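Local structure of cystathionine beta-lyase family protein, YNBB B.subtilis ortholog (Clostridium acetobutylicum, 3HVY) at residues Leu317-Lys325 / Gln335-Lys344. The protein is probably a pyridoxal-phosphate-dependent lyase of the methionine gamma-lyase family, related to cystathionine beta-lyase and possibly involved in aluminium resistance. Residues are numbered along the deposited sequence; the frame is centred on the assembly and turned at random.
Sequences LAGFDVLPK and QAIKFNDEKK
Leu323 and Ala336 form a hydrogen-bonded pair in an antiparallel beta hairpin: strand 321-323 is an edge strand of a five-stranded sheet, and strand 334-338 joins it to strand 402-406. Ala336 N donates to Leu323 O at 2.9 Å, and Leu323 N returns a bond to Ala336 O at 3.0 Å. One residue along, Val322 and Ile337 make the non-hydrogen-bonded pair, and beyond them Lys338 N donates to Asp321 O. There a water continues the ladder, accepting from Asp321 N and donating to Lys338 O.

Gln335 is the side chain to follow. From CB, its CG runs anti to the backbone N (chi1 -174°), and a bend at chi2 (56°) brings the amide across to the edge strand. CD lies 3.6 Å from Pro324 O. OE1 passes 3.9 Å from Pro324 CD and accepts from Arg330, in the connection between the strands. NE2 donates to Pro324 O at 2.9 Å, nearly straight and in the plane of both groups, and also to Ala336 O. That carbonyl therefore takes two donors, Leu323 N and Gln335 NE2, from opposite faces of its plane. With both amide ends engaged, the buried group is held in its rotation against Pro324, the residue that follows a cis peptide bond.

On the side of the sheet packed against helix 287-317, Val322 CG1 meets Ile337 CG2. Phe320, following the Schellman motif that ends this helix, adds its CB to the same methyl. Its ring receives the edge of Phe339 on its face in a T-shaped pair, planes at 64°, while Ile337 CG2 sits over one face of the Phe339 ring, offset toward its rim. At the Phe320 rim, CD1 reaches Lys338 O at 3.5 Å, and CE1 lies beside Phe339 O, which is in the ring plane.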
loop_
_atom_site.group_PDB
_atom_site.type_symbol
_atom_site.label_atom_id
_atom_site.label_comp_id
_atom_site.label_asym_id
_atom_site.label_seq_id
_atom_site.Cartn_x
_atom_site.Cartn_y
_atom_site.Cartn_z
ATOM N N LEU D 317 40.997 -11.314 16.823
ATOM C CA LEU D 317 41.732 -12.551 16.612
ATOM C C LEU D 317 42.599 -12.474 15.354
ATOM O O LEU D 317 43.696 -13.040 15.299
ATOM C CB LEU D 317 40.786 -13.744 16.533
ATOM C CG LEU D 317 39.989 -14.067 17.777
ATOM C CD1 LEU D 317 39.506 -15.525 17.778
ATOM C CD2 LEU D 317 40.863 -13.765 18.998
ATOM N N ALA D 318 42.136 -11.714 14.368
ATOM C CA ALA D 318 42.863 -11.495 13.121
ATOM C C ALA D 318 43.973 -10.441 13.205
ATOM O O ALA D 318 44.634 -10.190 12.215
ATOM C CB ALA D 318 41.865 -11.103 12.006
ATOM N N GLY D 319 44.113 -9.769 14.342
ATOM C CA GLY D 319 45.174 -8.791 14.549
ATOM C C GLY D 319 44.741 -7.335 14.615
ATOM O O GLY D 319 45.559 -6.485 14.864
ATOM N N PHE D 320 43.454 -7.040 14.437
ATOM C CA PHE D 320 43.010 -5.665 14.367
ATOM C C PHE D 320 42.601 -5.074 15.710
ATOM O O PHE D 320 41.985 -5.762 16.560
ATOM C CB PHE D 320 41.833 -5.554 13.393
ATOM C CG PHE D 320 42.178 -5.900 11.969
ATOM C CD1 PHE D 320 42.769 -4.939 11.132
ATOM C CD2 PHE D 320 41.947 -7.166 11.467
ATOM C CE1 PHE D 320 43.071 -5.231 9.826
ATOM C CE2 PHE D 320 42.271 -7.480 10.160
ATOM C CZ PHE D 320 42.829 -6.531 9.331
ATOM N N ASP D 321 42.918 -3.780 15.873
ATOM C CA ASP D 321 42.387 -2.991 16.981
ATOM C C ASP D 321 40.932 -2.688 16.607
ATOM O O ASP D 321 40.652 -2.278 15.478
ATOM C CB ASP D 321 43.190 -1.702 17.169
ATOM C CG ASP D 321 43.001 -1.084 18.572
ATOM O OD1 ASP D 321 43.618 -0.029 18.838
ATOM O OD2 ASP D 321 42.242 -1.673 19.397
ATOM N N VAL D 322 40.010 -2.950 17.525
ATOM C CA VAL D 322 38.573 -2.740 17.302
ATOM C C VAL D 322 38.041 -1.904 18.444
ATOM O O VAL D 322 38.659 -1.817 19.521
ATOM C CB VAL D 322 37.807 -4.089 17.204
ATOM C CG1 VAL D 322 38.456 -4.971 16.152
ATOM C CG2 VAL D 322 37.760 -4.838 18.566
ATOM N N LEU D 323 36.873 -1.295 18.234
ATOM C CA LEU D 323 36.232 -0.545 19.286
ATOM C C LEU D 323 34.745 -0.492 19.064
ATOM O O LEU D 323 34.310 -0.113 17.983
ATOM C CB LEU D 323 36.781 0.856 19.326
ATOM C CG LEU D 323 36.476 1.627 20.601
ATOM C CD1 LEU D 323 37.303 1.005 21.766
ATOM C CD2 LEU D 323 36.862 3.063 20.374
ATOM N N PRO D 324 33.956 -0.848 20.087
ATOM C CA PRO D 324 34.384 -1.335 21.393
ATOM C C PRO D 324 34.954 -2.743 21.317
ATOM O O PRO D 324 34.844 -3.408 20.252
ATOM C CB PRO D 324 33.071 -1.381 22.208
ATOM C CG PRO D 324 32.111 -0.558 21.430
ATOM C CD PRO D 324 32.495 -0.715 20.004
ATOM N N LYS D 325 35.530 -3.211 22.435
ATOM C CA LYS D 325 36.057 -4.573 22.499
ATOM C C LYS D 325 34.882 -5.501 22.688
ATOM O O LYS D 325 33.832 -5.062 23.092
ATOM C CB LYS D 325 37.050 -4.724 23.638
ATOM C CG LYS D 325 38.205 -3.737 23.522
ATOM C CD LYS D 325 38.979 -3.849 22.263
ATOM C CE LYS D 325 39.949 -2.628 22.225
ATOM N NZ LYS D 325 40.952 -2.893 21.239
ATOM N N GLN D 335 30.021 -1.151 15.406
ATOM C CA GLN D 335 31.312 -1.739 15.652
ATOM C C GLN D 335 32.292 -1.061 14.734
ATOM O O GLN D 335 32.062 -1.023 13.530
ATOM C CB GLN D 335 31.355 -3.222 15.299
ATOM C CG GLN D 335 32.673 -3.911 15.674
ATOM C CD GLN D 335 33.013 -3.743 17.151
ATOM O OE1 GLN D 335 32.190 -4.042 17.999
ATOM N NE2 GLN D 335 34.242 -3.291 17.458
ATOM N N ALA D 336 33.397 -0.591 15.299
ATOM C CA ALA D 336 34.503 0.043 14.550
ATOM C C ALA D 336 35.710 -0.901 14.490
ATOM O O ALA D 336 35.963 -1.658 15.431
ATOM C CB ALA D 336 34.886 1.429 15.183
ATOM N N ILE D 337 36.435 -0.860 13.375
ATOM C CA ILE D 337 37.581 -1.710 13.145
ATOM C C ILE D 337 38.688 -0.797 12.544
ATOM O O ILE D 337 38.438 -0.136 11.540
ATOM C CB ILE D 337 37.269 -2.809 12.109
ATOM C CG1 ILE D 337 35.964 -3.587 12.446
ATOM C CG2 ILE D 337 38.508 -3.750 11.916
ATOM C CD1 ILE D 337 35.475 -4.476 11.296
ATOM N N LYS D 338 39.855 -0.726 13.175
ATOM C CA LYS D 338 40.975 0.084 12.649
ATOM C C LYS D 338 41.801 -0.776 11.685
ATOM O O LYS D 338 42.624 -1.569 12.091
ATOM C CB LYS D 338 41.816 0.618 13.789
ATOM C CG LYS D 338 42.886 1.621 13.399
ATOM C CD LYS D 338 43.660 2.164 14.596
ATOM C CE LYS D 338 42.759 2.990 15.543
ATOM N NZ LYS D 338 43.503 3.741 16.606
ATOM N N PHE D 339 41.559 -0.621 10.394
ATOM C CA PHE D 339 42.257 -1.444 9.403
ATOM C C PHE D 339 43.725 -1.021 9.225
ATOM O O PHE D 339 44.561 -1.857 8.915
ATOM C CB PHE D 339 41.487 -1.447 8.077
ATOM C CG PHE D 339 40.179 -2.173 8.145
ATOM C CD1 PHE D 339 40.136 -3.550 8.016
ATOM C CD2 PHE D 339 39.014 -1.496 8.400
ATOM C CE1 PHE D 339 38.961 -4.219 8.096
ATOM C CE2 PHE D 339 37.819 -2.149 8.467
ATOM C CZ PHE D 339 37.791 -3.517 8.316
ATOM N N ASN D 340 44.018 0.262 9.451
ATOM C CA ASN D 340 45.370 0.840 9.320
ATOM C C ASN D 340 45.916 0.688 7.908
ATOM O O ASN D 340 47.135 0.633 7.713
ATOM C CB ASN D 340 46.371 0.221 10.306
ATOM C CG ASN D 340 46.356 0.877 11.657
ATOM O OD1 ASN D 340 46.307 2.110 11.768
ATOM N ND2 ASN D 340 46.404 0.050 12.720
ATOM N N ASP D 341 45.015 0.598 6.933
ATOM C CA ASP D 341 45.392 0.358 5.568
ATOM C C ASP D 341 44.163 0.608 4.681
ATOM O O ASP D 341 43.079 0.059 4.924
ATOM C CB ASP D 341 45.942 -1.080 5.418
ATOM C CG ASP D 341 46.397 -1.392 4.005
ATOM O OD1 ASP D 341 47.459 -0.878 3.580
ATOM O OD2 ASP D 341 45.690 -2.146 3.318
ATOM N N GLU D 342 44.349 1.411 3.635
ATOM C CA GLU D 342 43.262 1.795 2.778
ATOM C C GLU D 342 42.681 0.617 2.005
ATOM O O GLU D 342 41.477 0.452 1.947
ATOM C CB GLU D 342 43.702 2.896 1.832
ATOM C CG GLU D 342 42.563 3.437 0.977
ATOM C CD GLU D 342 42.953 4.684 0.186
ATOM O OE1 GLU D 342 44.126 5.101 0.298
ATOM O OE2 GLU D 342 42.082 5.250 -0.529
ATOM N N LYS D 343 43.528 -0.229 1.460
ATOM C CA LYS D 343 43.039 -1.348 0.685
ATOM C C LYS D 343 42.206 -2.276 1.546
ATOM O O LYS D 343 41.123 -2.699 1.135
ATOM C CB LYS D 343 44.167 -2.146 0.107
ATOM C CG LYS D 343 43.704 -3.303 -0.754
ATOM C CD LYS D 343 44.841 -3.886 -1.590
ATOM C CE LYS D 343 44.334 -4.698 -2.779
ATOM N NZ LYS D 343 43.570 -5.927 -2.393
ATOM N N LYS D 344 42.734 -2.615 2.719
ATOM C CA LYS D 344 42.029 -3.522 3.661
ATOM C C LYS D 344 40.632 -3.006 4.014
ATOM O O LYS D 344 39.648 -3.755 4.028
ATOM C CB LYS D 344 42.876 -3.760 4.915
ATOM C CG LYS D 344 44.112 -4.599 4.672
ATOM C CD LYS D 344 44.944 -4.661 5.936
ATOM C CE LYS D 344 46.148 -5.543 5.791
ATOM N NZ LYS D 344 46.929 -5.476 7.050
HETATM O O HOH W 1 44.412 -2.400 13.976
#